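Local coordinates for alcohol dehydrogenase, zinc-containing (Thermotoga maritima, PDB 1VJ0), which probably oxidises alcohols with a nicotinamide cofactor, as relatives in the medium-chain dehydrogenase family do, and binds two zinc ions per chain, at residues P124-R130 with W325-H331; G76-A80 with A174-C178; G276-L282 with Q303-P307; F270-G276 with F293-V299. All coordinates share one frame; numbering follows the deposited sequence.

Contact 1: residues P124-R130 with W325-H331. With ZN (zinc ion), chain E.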
loop_
_atom_site.group_PDB
_atom_site.type_symbol
_atom_site.label_atom_id
_atom_site.label_comp_id
_atom_site.label_asym_id
_atom_site.label_seq_id
_atom_site.Cartn_x
_atom_site.Cartn_y
_atom_site.Cartn_z
ATOM N N PRO A 124 -14.399 -2.017 -9.363
ATOM C CA PRO A 124 -15.689 -1.954 -10.035
ATOM C C PRO A 124 -15.727 -1.103 -11.296
ATOM O O PRO A 124 -16.568 -1.360 -12.170
ATOM C CB PRO A 124 -16.636 -1.369 -8.977
ATOM C CG PRO A 124 -15.825 -1.083 -7.781
ATOM C CD PRO A 124 -14.457 -1.467 -8.001
ATOM N N TYR A 125 -14.822 -0.136 -11.407
ATOM C CA TYR A 125 -14.703 0.683 -12.638
ATOM C C TYR A 125 -14.368 -0.234 -13.811
ATOM O O TYR A 125 -14.594 0.121 -14.992
ATOM C CB TYR A 125 -13.665 1.839 -12.448
ATOM C CG TYR A 125 -12.436 1.456 -11.683
ATOM C CD1 TYR A 125 -12.388 1.519 -10.286
ATOM C CD2 TYR A 125 -11.334 0.951 -12.344
ATOM C CE1 TYR A 125 -11.273 1.076 -9.595
ATOM C CE2 TYR A 125 -10.213 0.531 -11.665
ATOM C CZ TYR A 125 -10.200 0.568 -10.299
ATOM O OH TYR A 125 -9.052 0.103 -9.697
ATOM N N LEU A 126 -13.812 -1.422 -13.530
ATOM C CA LEU A 126 -13.488 -2.396 -14.607
ATOM C C LEU A 126 -14.575 -3.466 -14.915
ATOM O O LEU A 126 -14.371 -4.366 -15.731
ATOM C CB LEU A 126 -12.140 -3.093 -14.362
ATOM C CG LEU A 126 -10.939 -2.181 -14.138
ATOM C CD1 LEU A 126 -9.655 -2.920 -13.815
ATOM C CD2 LEU A 126 -10.780 -1.274 -15.307
ATOM N N CYS A 127 -15.725 -3.343 -14.295
ATOM C CA CYS A 127 -16.801 -4.311 -14.466
ATOM C C CYS A 127 -17.179 -4.339 -15.960
ATOM O O CYS A 127 -17.395 -3.306 -16.564
ATOM C CB CYS A 127 -17.977 -3.866 -13.632
ATOM S SG CYS A 127 -19.485 -4.829 -13.917
ATOM N N PRO A 128 -17.193 -5.501 -16.584
ATOM C CA PRO A 128 -17.578 -5.563 -17.996
ATOM C C PRO A 128 -19.087 -5.311 -18.238
ATOM O O PRO A 128 -19.502 -5.246 -19.377
ATOM C CB PRO A 128 -17.197 -6.995 -18.398
ATOM C CG PRO A 128 -17.233 -7.794 -17.085
ATOM C CD PRO A 128 -16.894 -6.814 -16.010
ATOM N N ASN A 129 -19.895 -5.219 -17.184
ATOM C CA ASN A 129 -21.343 -5.133 -17.326
ATOM C C ASN A 129 -21.793 -3.764 -16.881
ATOM O O ASN A 129 -22.925 -3.587 -16.476
ATOM C CB ASN A 129 -22.014 -6.186 -16.433
ATOM C CG ASN A 129 -21.583 -7.623 -16.763
ATOM O OD1 ASN A 129 -21.730 -8.057 -17.887
ATOM N ND2 ASN A 129 -21.078 -8.372 -15.751
ATOM N N ARG A 130 -20.888 -2.797 -16.916
ATOM C CA ARG A 130 -21.131 -1.437 -16.378
ATOM C C ARG A 130 -22.128 -0.656 -17.269
ATOM O O ARG A 130 -21.966 -0.584 -18.489
ATOM C CB ARG A 130 -19.783 -0.710 -16.287
ATOM C CG ARG A 130 -19.748 0.608 -15.589
ATOM C CD ARG A 130 -18.309 1.134 -15.315
ATOM N NE ARG A 130 -18.411 2.520 -14.970
ATOM C CZ ARG A 130 -18.391 3.525 -15.851
ATOM N NH1 ARG A 130 -18.193 3.310 -17.158
ATOM N NH2 ARG A 130 -18.571 4.752 -15.411
ATOM N N TRP A 325 -8.994 4.178 -15.952
ATOM C CA TRP A 325 -10.269 3.974 -16.590
ATOM C C TRP A 325 -11.402 4.469 -15.662
ATOM O O TRP A 325 -11.621 3.889 -14.593
ATOM C CB TRP A 325 -10.493 2.494 -16.937
ATOM C CG TRP A 325 -11.767 2.319 -17.692
ATOM C CD1 TRP A 325 -12.889 1.626 -17.317
ATOM C CD2 TRP A 325 -12.042 2.876 -18.948
ATOM N NE1 TRP A 325 -13.850 1.728 -18.288
ATOM C CE2 TRP A 325 -13.351 2.490 -19.308
ATOM C CE3 TRP A 325 -11.289 3.659 -19.847
ATOM C CZ2 TRP A 325 -13.950 2.883 -20.502
ATOM C CZ3 TRP A 325 -11.896 4.081 -21.029
ATOM C CH2 TRP A 325 -13.215 3.669 -21.349
ATOM N N VAL A 326 -12.134 5.478 -16.130
ATOM C CA VAL A 326 -13.310 6.017 -15.444
ATOM C C VAL A 326 -13.106 6.123 -13.905
ATOM O O VAL A 326 -12.061 6.635 -13.467
ATOM C CB VAL A 326 -14.657 5.340 -15.934
ATOM C CG1 VAL A 326 -14.764 5.460 -17.472
ATOM C CG2 VAL A 326 -14.769 3.938 -15.511
ATOM N N SER A 327 -14.113 5.784 -13.122
ATOM C CA SER A 327 -14.061 5.944 -11.685
ATOM C C SER A 327 -15.163 5.113 -11.117
ATOM O O SER A 327 -16.052 4.659 -11.845
ATOM C CB SER A 327 -14.292 7.399 -11.327
ATOM O OG SER A 327 -15.463 7.863 -11.950
ATOM N N ASP A 328 -15.114 4.920 -9.807
ATOM C CA ASP A 328 -16.135 4.195 -9.103
ATOM C C ASP A 328 -16.745 5.041 -7.990
ATOM O O ASP A 328 -16.468 6.224 -7.870
ATOM C CB ASP A 328 -15.595 2.832 -8.615
ATOM C CG ASP A 328 -14.540 2.948 -7.563
ATOM O OD1 ASP A 328 -14.487 3.931 -6.779
ATOM O OD2 ASP A 328 -13.722 2.040 -7.419
ATOM N N THR A 329 -17.618 4.429 -7.191
ATOM C CA THR A 329 -18.299 5.144 -6.137
ATOM C C THR A 329 -17.380 5.679 -5.041
ATOM O O THR A 329 -17.679 6.696 -4.507
ATOM C CB THR A 329 -19.370 4.251 -5.539
ATOM O OG1 THR A 329 -20.374 4.017 -6.540
ATOM C CG2 THR A 329 -20.078 4.921 -4.372
ATOM N N SER A 330 -16.264 5.014 -4.736
ATOM C CA SER A 330 -15.314 5.573 -3.796
ATOM C C SER A 330 -14.705 6.864 -4.355
ATOM O O SER A 330 -14.549 7.855 -3.643
ATOM C CB SER A 330 -14.222 4.561 -3.382
ATOM O OG SER A 330 -13.262 4.345 -4.448
ATOM N N HIS A 331 -14.393 6.895 -5.640
ATOM C CA HIS A 331 -13.853 8.093 -6.220
ATOM C C HIS A 331 -14.890 9.213 -6.258
ATOM O O HIS A 331 -14.553 10.397 -6.042
ATOM C CB HIS A 331 -13.346 7.831 -7.640
ATOM C CG HIS A 331 -12.345 6.737 -7.737
ATOM N ND1 HIS A 331 -12.489 5.682 -8.617
ATOM C CD2 HIS A 331 -11.205 6.494 -7.037
ATOM C CE1 HIS A 331 -11.451 4.860 -8.489
ATOM N NE2 HIS A 331 -10.660 5.324 -7.532
HETATM ZN ZN ZN E . -19.187 -6.432 -12.164
HETATM O O HOH W 1 -16.745 0.968 -18.429
HETATM O O HOH W 2 -17.842 2.511 -12.170
HETATM O O HOH W 3 -18.610 5.620 -12.786
#

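Contact 2: residues G76-A80 with A174-C178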
loop_
_atom_site.group_PDB
_atom_site.type_symbol
_atom_site.label_atom_id
_atom_site.label_comp_id
_atom_site.label_asym_id
_atom_site.label_seq_id
_atom_site.Cartn_x
_atom_site.Cartn_y
_atom_site.Cartn_z
ATOM N N GLY A 76 -26.259 12.542 -21.938
ATOM C CA GLY A 76 -26.051 13.310 -20.716
ATOM C C GLY A 76 -25.792 12.356 -19.573
ATOM O O GLY A 76 -26.715 11.715 -19.100
ATOM N N HIS A 77 -24.543 12.257 -19.141
ATOM C CA HIS A 77 -24.164 11.363 -18.038
ATOM C C HIS A 77 -23.653 12.123 -16.801
ATOM O O HIS A 77 -23.114 11.524 -15.853
ATOM C CB HIS A 77 -23.133 10.356 -18.547
ATOM C CG HIS A 77 -21.921 10.981 -19.156
ATOM N ND1 HIS A 77 -21.821 11.260 -20.505
ATOM C CD2 HIS A 77 -20.742 11.367 -18.599
ATOM C CE1 HIS A 77 -20.644 11.819 -20.749
ATOM N NE2 HIS A 77 -19.973 11.897 -19.608
ATOM N N GLU A 78 -23.795 13.449 -16.832
ATOM C CA GLU A 78 -23.382 14.329 -15.747
ATOM C C GLU A 78 -24.655 15.092 -15.283
ATOM O O GLU A 78 -25.153 15.992 -15.990
ATOM C CB GLU A 78 -22.360 15.354 -16.297
ATOM C CG GLU A 78 -20.999 14.785 -16.754
ATOM C CD GLU A 78 -20.118 15.774 -17.553
ATOM O OE1 GLU A 78 -20.040 17.007 -17.306
ATOM O OE2 GLU A 78 -19.486 15.308 -18.469
ATOM N N GLY A 79 -25.136 14.773 -14.080
ATOM C CA GLY A 79 -26.365 15.306 -13.572
ATOM C C GLY A 79 -26.471 15.564 -12.075
ATOM O O GLY A 79 -25.805 14.927 -11.250
ATOM N N ALA A 80 -27.282 16.553 -11.744
ATOM C CA ALA A 80 -27.707 16.803 -10.359
ATOM C C ALA A 80 -29.149 17.160 -10.417
ATOM O O ALA A 80 -29.611 17.767 -11.388
ATOM C CB ALA A 80 -26.909 17.914 -9.738
ATOM N N ALA A 174 -22.390 18.595 -10.985
ATOM C CA ALA A 174 -22.682 17.859 -12.233
ATOM C C ALA A 174 -21.425 17.673 -13.100
ATOM O O ALA A 174 -21.063 16.522 -13.484
ATOM C CB ALA A 174 -23.789 18.533 -13.008
ATOM N N MET A 175 -20.712 18.750 -13.339
ATOM C CA MET A 175 -19.463 18.665 -14.118
ATOM C C MET A 175 -18.409 17.752 -13.461
ATOM O O MET A 175 -17.719 16.986 -14.135
ATOM C CB MET A 175 -18.919 20.072 -14.330
ATOM C CG MET A 175 -17.427 20.081 -14.514
ATOM S SD MET A 175 -16.824 21.719 -14.654
ATOM C CE MET A 175 -17.137 22.424 -13.049
ATOM N N ALA A 176 -18.316 17.810 -12.142
ATOM C CA ALA A 176 -17.304 17.104 -11.375
ATOM C C ALA A 176 -17.421 15.599 -11.498
ATOM O O ALA A 176 -16.441 14.863 -11.323
ATOM C CB ALA A 176 -17.454 17.450 -9.902
ATOM N N MET A 177 -18.629 15.155 -11.771
ATOM C CA MET A 177 -18.984 13.740 -11.730
ATOM C C MET A 177 -18.182 12.979 -12.757
ATOM O O MET A 177 -17.875 11.800 -12.565
ATOM C CB MET A 177 -20.453 13.564 -12.109
ATOM C CG MET A 177 -21.430 14.192 -11.190
ATOM S SD MET A 177 -21.460 13.227 -9.692
ATOM C CE MET A 177 -20.064 13.932 -8.740
ATOM N N CYS A 178 -17.896 13.635 -13.868
ATOM C CA CYS A 178 -17.178 12.962 -14.903
ATOM C C CYS A 178 -15.683 13.276 -14.809
ATOM O O CYS A 178 -14.919 12.452 -14.226
ATOM C CB CYS A 178 -17.721 13.377 -16.255
ATOM S SG CYS A 178 -16.796 12.574 -17.519
HETATM O O HOH W 4 -16.886 17.058 -16.460
#

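Contact 3: residues G276-L282 with Q303-P307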
loop_
_atom_site.group_PDB
_atom_site.type_symbol
_atom_site.label_atom_id
_atom_site.label_comp_id
_atom_site.label_asym_id
_atom_site.label_seq_id
_atom_site.Cartn_x
_atom_site.Cartn_y
_atom_site.Cartn_z
ATOM N N GLY A 276 -5.542 13.843 -23.972
ATOM C CA GLY A 276 -6.236 13.091 -25.027
ATOM C C GLY A 276 -5.382 12.666 -26.215
ATOM O O GLY A 276 -5.867 12.044 -27.165
ATOM N N ASP A 277 -4.108 13.000 -26.184
ATOM C CA ASP A 277 -3.201 12.680 -27.259
ATOM C C ASP A 277 -2.110 11.739 -26.754
ATOM O O ASP A 277 -1.374 12.065 -25.838
ATOM C CB ASP A 277 -2.597 13.956 -27.735
ATOM C CG ASP A 277 -1.695 13.772 -28.938
ATOM O OD1 ASP A 277 -1.322 12.652 -29.330
ATOM O OD2 ASP A 277 -1.322 14.762 -29.560
ATOM N N SER A 278 -2.007 10.574 -27.374
ATOM C CA SER A 278 -1.045 9.551 -26.967
ATOM C C SER A 278 0.394 10.104 -27.002
ATOM O O SER A 278 1.225 9.690 -26.215
ATOM C CB SER A 278 -1.169 8.310 -27.848
ATOM O OG SER A 278 -2.458 7.684 -27.758
ATOM N N ARG A 279 0.662 11.063 -27.899
ATOM C CA ARG A 279 1.986 11.619 -28.059
ATOM C C ARG A 279 2.457 12.381 -26.826
ATOM O O ARG A 279 3.642 12.633 -26.712
ATOM C CB ARG A 279 2.063 12.516 -29.259
ATOM C CG ARG A 279 1.882 11.731 -30.552
ATOM C CD ARG A 279 1.778 12.565 -31.753
ATOM N NE ARG A 279 0.539 13.319 -31.732
ATOM C CZ ARG A 279 0.217 14.228 -32.652
ATOM N NH1 ARG A 279 1.045 14.493 -33.663
ATOM N NH2 ARG A 279 -0.940 14.884 -32.569
ATOM N N ALA A 280 1.550 12.753 -25.936
ATOM C CA ALA A 280 1.937 13.388 -24.666
ATOM C C ALA A 280 2.961 12.557 -23.878
ATOM O O ALA A 280 3.747 13.107 -23.149
ATOM C CB ALA A 280 0.708 13.661 -23.817
ATOM N N LEU A 281 2.900 11.219 -23.976
ATOM C CA LEU A 281 3.816 10.365 -23.239
ATOM C C LEU A 281 5.243 10.583 -23.679
ATOM O O LEU A 281 6.163 10.302 -22.915
ATOM C CB LEU A 281 3.463 8.858 -23.402
ATOM C CG LEU A 281 2.450 8.345 -22.376
ATOM C CD1 LEU A 281 1.143 9.119 -22.446
ATOM C CD2 LEU A 281 2.261 6.862 -22.637
ATOM N N LEU A 282 5.444 11.016 -24.915
ATOM C CA LEU A 282 6.802 11.254 -25.401
ATOM C C LEU A 282 7.480 12.372 -24.601
ATOM O O LEU A 282 8.652 12.254 -24.261
ATOM C CB LEU A 282 6.855 11.595 -26.906
ATOM C CG LEU A 282 6.137 10.631 -27.892
ATOM C CD1 LEU A 282 6.507 10.935 -29.297
ATOM C CD2 LEU A 282 6.399 9.197 -27.601
ATOM N N GLN A 303 -5.708 5.201 -30.933
ATOM C CA GLN A 303 -4.915 6.173 -31.678
ATOM C C GLN A 303 -3.722 5.429 -32.252
ATOM O O GLN A 303 -3.409 4.308 -31.807
ATOM C CB GLN A 303 -4.458 7.293 -30.739
ATOM C CG GLN A 303 -5.530 8.358 -30.500
ATOM C CD GLN A 303 -5.151 9.400 -29.439
ATOM O OE1 GLN A 303 -4.163 9.265 -28.732
ATOM N NE2 GLN A 303 -5.943 10.433 -29.350
ATOM N N ASP A 304 -3.026 6.035 -33.202
ATOM C CA ASP A 304 -1.785 5.423 -33.656
ATOM C C ASP A 304 -0.909 5.135 -32.472
ATOM O O ASP A 304 -0.925 5.858 -31.477
ATOM C CB ASP A 304 -1.000 6.321 -34.591
ATOM C CG ASP A 304 -1.759 6.651 -35.840
ATOM O OD1 ASP A 304 -2.634 5.855 -36.257
ATOM O OD2 ASP A 304 -1.524 7.697 -36.465
ATOM N N PRO A 305 -0.165 4.057 -32.550
ATOM C CA PRO A 305 0.820 3.755 -31.533
ATOM C C PRO A 305 1.923 4.807 -31.489
ATOM O O PRO A 305 2.250 5.395 -32.520
ATOM C CB PRO A 305 1.368 2.378 -31.968
ATOM C CG PRO A 305 1.033 2.240 -33.317
ATOM C CD PRO A 305 -0.244 2.998 -33.572
ATOM N N VAL A 306 2.477 5.041 -30.312
ATOM C CA VAL A 306 3.595 5.977 -30.147
ATOM C C VAL A 306 4.879 5.196 -29.932
ATOM O O VAL A 306 4.844 4.091 -29.397
ATOM C CB VAL A 306 3.396 6.957 -28.950
ATOM C CG1 VAL A 306 2.178 7.846 -29.219
ATOM C CG2 VAL A 306 3.264 6.229 -27.645
ATOM N N PRO A 307 5.998 5.752 -30.374
ATOM C CA PRO A 307 7.304 5.107 -30.223
ATOM C C PRO A 307 7.769 5.194 -28.777
ATOM O O PRO A 307 8.149 6.255 -28.296
ATOM C CB PRO A 307 8.227 5.896 -31.184
ATOM C CG PRO A 307 7.518 7.180 -31.460
ATOM C CD PRO A 307 6.078 7.030 -31.114
HETATM O O HOH W 5 -1.678 5.071 -28.867
#

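Contact 4: residues F270-G276 with F293-V299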
loop_
_atom_site.group_PDB
_atom_site.type_symbol
_atom_site.label_atom_id
_atom_site.label_comp_id
_atom_site.label_asym_id
_atom_site.label_seq_id
_atom_site.Cartn_x
_atom_site.Cartn_y
_atom_site.Cartn_z
ATOM N N PHE A 270 5.130 13.019 -9.973
ATOM C CA PHE A 270 3.827 12.562 -10.409
ATOM C C PHE A 270 3.390 13.394 -11.614
ATOM O O PHE A 270 3.432 14.606 -11.586
ATOM C CB PHE A 270 2.793 12.627 -9.256
ATOM C CG PHE A 270 1.363 12.218 -9.663
ATOM C CD1 PHE A 270 0.487 13.138 -10.262
ATOM C CD2 PHE A 270 0.934 10.897 -9.527
ATOM C CE1 PHE A 270 -0.823 12.721 -10.663
ATOM C CE2 PHE A 270 -0.369 10.503 -9.881
ATOM C CZ PHE A 270 -1.231 11.426 -10.455
ATOM N N ILE A 271 3.038 12.709 -12.682
ATOM C CA ILE A 271 2.484 13.340 -13.867
ATOM C C ILE A 271 1.093 12.814 -14.179
ATOM O O ILE A 271 0.862 11.615 -14.121
ATOM C CB ILE A 271 3.429 13.132 -15.067
ATOM C CG1 ILE A 271 4.835 13.624 -14.683
ATOM C CG2 ILE A 271 2.934 13.885 -16.285
ATOM C CD1 ILE A 271 5.833 13.585 -15.804
ATOM N N LEU A 272 0.207 13.715 -14.631
ATOM C CA LEU A 272 -1.108 13.340 -15.133
ATOM C C LEU A 272 -1.188 13.678 -16.612
ATOM O O LEU A 272 -1.022 14.853 -16.989
ATOM C CB LEU A 272 -2.205 14.120 -14.402
ATOM C CG LEU A 272 -3.621 13.874 -14.927
ATOM C CD1 LEU A 272 -4.052 12.435 -14.642
ATOM C CD2 LEU A 272 -4.544 14.867 -14.309
ATOM N N GLU A 273 -1.405 12.659 -17.452
ATOM C CA GLU A 273 -1.713 12.885 -18.846
ATOM C C GLU A 273 -3.209 13.199 -18.901
ATOM O O GLU A 273 -4.021 12.320 -18.584
ATOM C CB GLU A 273 -1.391 11.659 -19.738
ATOM C CG GLU A 273 -1.553 11.962 -21.227
ATOM C CD GLU A 273 -3.011 11.817 -21.684
ATOM O OE1 GLU A 273 -3.621 10.753 -21.336
ATOM O OE2 GLU A 273 -3.531 12.716 -22.370
ATOM N N ALA A 274 -3.549 14.414 -19.335
ATOM C CA ALA A 274 -4.929 14.857 -19.449
ATOM C C ALA A 274 -5.124 15.600 -20.773
ATOM O O ALA A 274 -5.927 16.563 -20.890
ATOM C CB ALA A 274 -5.274 15.719 -18.264
ATOM N N THR A 275 -4.385 15.169 -21.799
ATOM C CA THR A 275 -4.463 15.844 -23.112
ATOM C C THR A 275 -5.391 15.165 -24.076
ATOM O O THR A 275 -5.891 15.813 -24.984
ATOM C CB THR A 275 -3.066 15.938 -23.835
ATOM O OG1 THR A 275 -2.595 14.633 -24.166
ATOM C CG2 THR A 275 -1.967 16.507 -22.944
ATOM N N GLY A 276 -5.542 13.843 -23.972
ATOM C CA GLY A 276 -6.236 13.091 -25.027
ATOM C C GLY A 276 -5.382 12.666 -26.215
ATOM O O GLY A 276 -5.867 12.044 -27.165
ATOM N N PHE A 293 5.885 8.477 -10.970
ATOM C CA PHE A 293 4.570 7.885 -11.249
ATOM C C PHE A 293 3.782 8.668 -12.285
ATOM O O PHE A 293 3.597 9.862 -12.195
ATOM C CB PHE A 293 3.821 7.774 -9.909
ATOM C CG PHE A 293 2.641 6.871 -9.928
ATOM C CD1 PHE A 293 1.473 7.277 -10.516
ATOM C CD2 PHE A 293 2.674 5.671 -9.267
ATOM C CE1 PHE A 293 0.360 6.465 -10.503
ATOM C CE2 PHE A 293 1.555 4.868 -9.217
ATOM C CZ PHE A 293 0.395 5.280 -9.864
ATOM N N TYR A 294 3.353 8.001 -13.342
ATOM C CA TYR A 294 2.690 8.667 -14.437
ATOM C C TYR A 294 1.291 8.055 -14.607
ATOM O O TYR A 294 1.185 6.941 -15.064
ATOM C CB TYR A 294 3.517 8.425 -15.675
ATOM C CG TYR A 294 3.298 9.300 -16.886
ATOM C CD1 TYR A 294 2.235 10.201 -17.006
ATOM C CD2 TYR A 294 4.241 9.288 -17.873
ATOM C CE1 TYR A 294 2.089 10.992 -18.147
ATOM C CE2 TYR A 294 4.109 10.089 -19.004
ATOM C CZ TYR A 294 3.029 10.943 -19.126
ATOM O OH TYR A 294 2.966 11.739 -20.250
ATOM N N SER A 295 0.236 8.786 -14.241
ATOM C CA SER A 295 -1.136 8.374 -14.426
ATOM C C SER A 295 -1.572 8.888 -15.767
ATOM O O SER A 295 -1.521 10.089 -16.017
ATOM C CB SER A 295 -2.100 8.953 -13.374
ATOM O OG SER A 295 -1.999 8.210 -12.155
ATOM N N VAL A 296 -2.035 7.972 -16.607
ATOM C CA VAL A 296 -2.472 8.288 -17.944
ATOM C C VAL A 296 -3.989 8.161 -18.004
ATOM O O VAL A 296 -4.540 7.063 -17.986
ATOM C CB VAL A 296 -1.772 7.394 -18.978
ATOM C CG1 VAL A 296 -2.181 7.793 -20.337
ATOM C CG2 VAL A 296 -0.270 7.492 -18.812
ATOM N N ALA A 297 -4.661 9.300 -18.115
ATOM C CA ALA A 297 -6.135 9.350 -17.980
ATOM C C ALA A 297 -6.851 10.081 -19.112
ATOM O O ALA A 297 -8.050 10.016 -19.170
ATOM C CB ALA A 297 -6.526 9.945 -16.662
ATOM N N GLY A 298 -6.141 10.752 -20.021
ATOM C CA GLY A 298 -6.843 11.634 -20.992
ATOM C C GLY A 298 -7.155 10.945 -22.304
ATOM O O GLY A 298 -8.177 11.203 -22.918
ATOM N N VAL A 299 -6.237 10.101 -22.772
ATOM C CA VAL A 299 -6.445 9.373 -24.030
ATOM C C VAL A 299 -7.731 8.557 -23.934
ATOM O O VAL A 299 -7.893 7.690 -23.047
ATOM C CB VAL A 299 -5.283 8.480 -24.375
ATOM C CG1 VAL A 299 -5.559 7.749 -25.645
ATOM C CG2 VAL A 299 -3.965 9.297 -24.462
#

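Contact 1: residues P124-R130 with W325-H331
Tyr125 pushes its ring into the turn that leads to helix 329-340 and presents an edge to Asp328: OD2 lies near the ring plane, 3.2 Å from Tyr125 CD1, where weakly positive C-H groups suit a carboxylate oxygen. Tyr125 CE1 lies 3.9 Å from His331 CE1, the two rings set obliquely. A chi1 of 40° turns the tyrosine ring so that CD1 and CE1 face Asp328 OD2. Tyr125 CB rests against Ser327 O and Val326 CG2. Aspartate suits the N-cap because its short carboxylate can turn back to the first backbone N-H groups of the helix: OD1 accepts from His331 N (3.2 Å) and Ser330 OG in a capping box, while OD2 forms a salt bridge with Lys122 of the third subunit, so both oxygens of this buried carboxylate are engaged. The neighbouring turn belongs to the structural-zinc lobe known from medium-chain alcohol dehydrogenases; Cys127 SG binds the zinc ion at 2.4 Å, together with Cys112, Cys115 and Cys118. Toward Arg130 the packing gives way to water. Its extended side chain lays one guanidinium face on Val326 CG2, 3.7 Å from Arg130 CZ. NE and NH2 each reach Ser327 O through a water of their own, the one at NH2 lying at the guanidinium edge, in its plane. A third water joins NH1 to Trp325 NE1, 3.0 Å from each nitrogen.

Contact 2: residues G76-A80 with A174-C178
Glu78 and Cys178 meet beside a zinc ion that both of them bind, with His77 and Cys55 completing its four protein ligands; the site probably corresponds to the catalytic zinc of medium-chain alcohol dehydrogenases. In this first shell Cys178 CB lies 3.4 Å from Glu78 OE2. In one of the two conformers of Cys178, and so less certainly, SG is 3.9 Å from His77 NE2 and lies at the edge of the imidazole, in the ring plane, as expected when a sulfur and a ring nitrogen share one metal. The glutamate chain is extended beyond CG (chi2 168°), which carries its carboxylate out to the metal. Outward from the ion, Glu78 OE1 forms a salt bridge with Lys373, so one carboxylate is divided between the zinc and a lysine. The same OE1 passes 3.6 Å from Met175 CA, and Glu78 CB rests 3.3 Å from Ala174 O. With an alanine here in place of Glu78, the zinc ion would probably lose one of its four protein ligands and Lys373 would lose this acidic partner. Farther out, the imidazole of His77 leans on Ser57 and Asp58 of helix 56-62, and Ala80 is tied by backbone bonds to strand 45-54. The N-to-C directions of strand 78-80 and helix 174-178 are 141° apart and their axes approach to 6.3 Å, a closeness that small residues permit: the methyl CB of Ala174 sits 4.1 Å from both Gly79 N and Gly79 C.

Contact 3: residues G276-L282 with Q303-P307
Gln303 grips the turn before helix 280-287 with both ends of its amide. NE2 donates to Gly276 O over 2.7 Å, nearly straight at 158° and in the carbonyl plane, while OE1 accepts from Ser278 N (2.9 Å) and from Ser278 OG, the latter at a distance so short that it is doubtful in detail. The hydroxyl donor lies in the plane of the glutamine carbonyl and the backbone donor is tilted from it, so a single oxygen serves two donors; glutamine suits the place because it offers a donor and an acceptor side by side. The extended chain beyond CG, with chi2 173°, carries the amide to the turn. A water lies within hydrogen-bonding distance of Ser278 OG and Asp304 O and probably links them. Gly276 has positive phi, where a CB would be jammed against the preceding carbonyl. Within the turn, Asp277 OD1 accepts from Arg279 N, a capping bond, and, through its syn lone pair, from Arg279 NE, with OD1 in the plane of the guanidinium; NH2 of the arginine completes a salt bridge to Asp277 OD2 at 3.0 Å. Next to this polar cluster Val306 CG1 packs 3.6 Å from Ser278 CB, and Leu282 CD2 lies 4.0 Å from Val306 CB. Val306 itself pairs antiparallel with a strand of the second subunit, so the sheet continues across the interface, as in the dimer of medium-chain alcohol dehydrogenases.

Contact 4: residues F270-G276 with F293-V299
Glu273 reaches beyond the end of its strand to hold both chain segments by their backbone N-H groups. Its CB packs 3.9 Å from Tyr294 CE1. CG leaves anti to the backbone N (chi1 -173°), and a bend at chi2 of -84° swings the carboxylate over the loop that follows strand 292-296. There OE1 accepts from Gly298 N at 2.8 Å, above the carboxylate plane, and from Val299 N at 3.1 Å through its syn lone pair, while Val296 CG1 packs against it. The other oxygen, OE2, takes Thr275 N, Thr275 OG1 and Gly276 N, the last at 2.8 Å and nearly along the C-O bond. Five donors on a buried carboxylate would probably favour its ionised form. An alanine in place of Glu273 would probably leave these N-H groups and the Thr275 hydroxyl without this acceptor and set both loops free to shift. Gly298 suits its place because a CB there would collide with OE2. Behind the loops the strands form a parallel ladder in which Ile271 N bonds to Phe293 O (2.9 Å) and Ser295 N to Ile271 O. Phe270 and Phe293 lie side by side on one face with planes 13° apart, slid so that they barely overlap. On the other face Ile271 CG2 meets Tyr294 CE1 at 3.5 Å, and Tyr294 OH goes on to Gln202. With helix 280-287 linking them, these neighbouring strands make a beta-alpha-beta crossover in the Rossmann fold of the probable nucleotide-binding domain.

Overall arrangement
From the N terminus, residues 76-80 open contact 2, and 124-130 open contact 1 before 174-178 close contact 2, so these two cross. Contact 2 thus joins strand 78-86 to the long helix 170-188. Next, 270-276 and 276-282, sharing Gly276, open contacts 4 and 3; 293-299 close contact 4 and 303-307 close contact 3, again crossing. Both fall within the span from 124 to 331 that contact 1 finally closes, and follow contact 2 in series. Contacts 3 and 4 touch and bind together the parallel sheet, helix 280-287 and the interface strand, whereas contact 1 ties the zinc-binding lobe to helix 329-340, which follows the sheet's last strand in the chain.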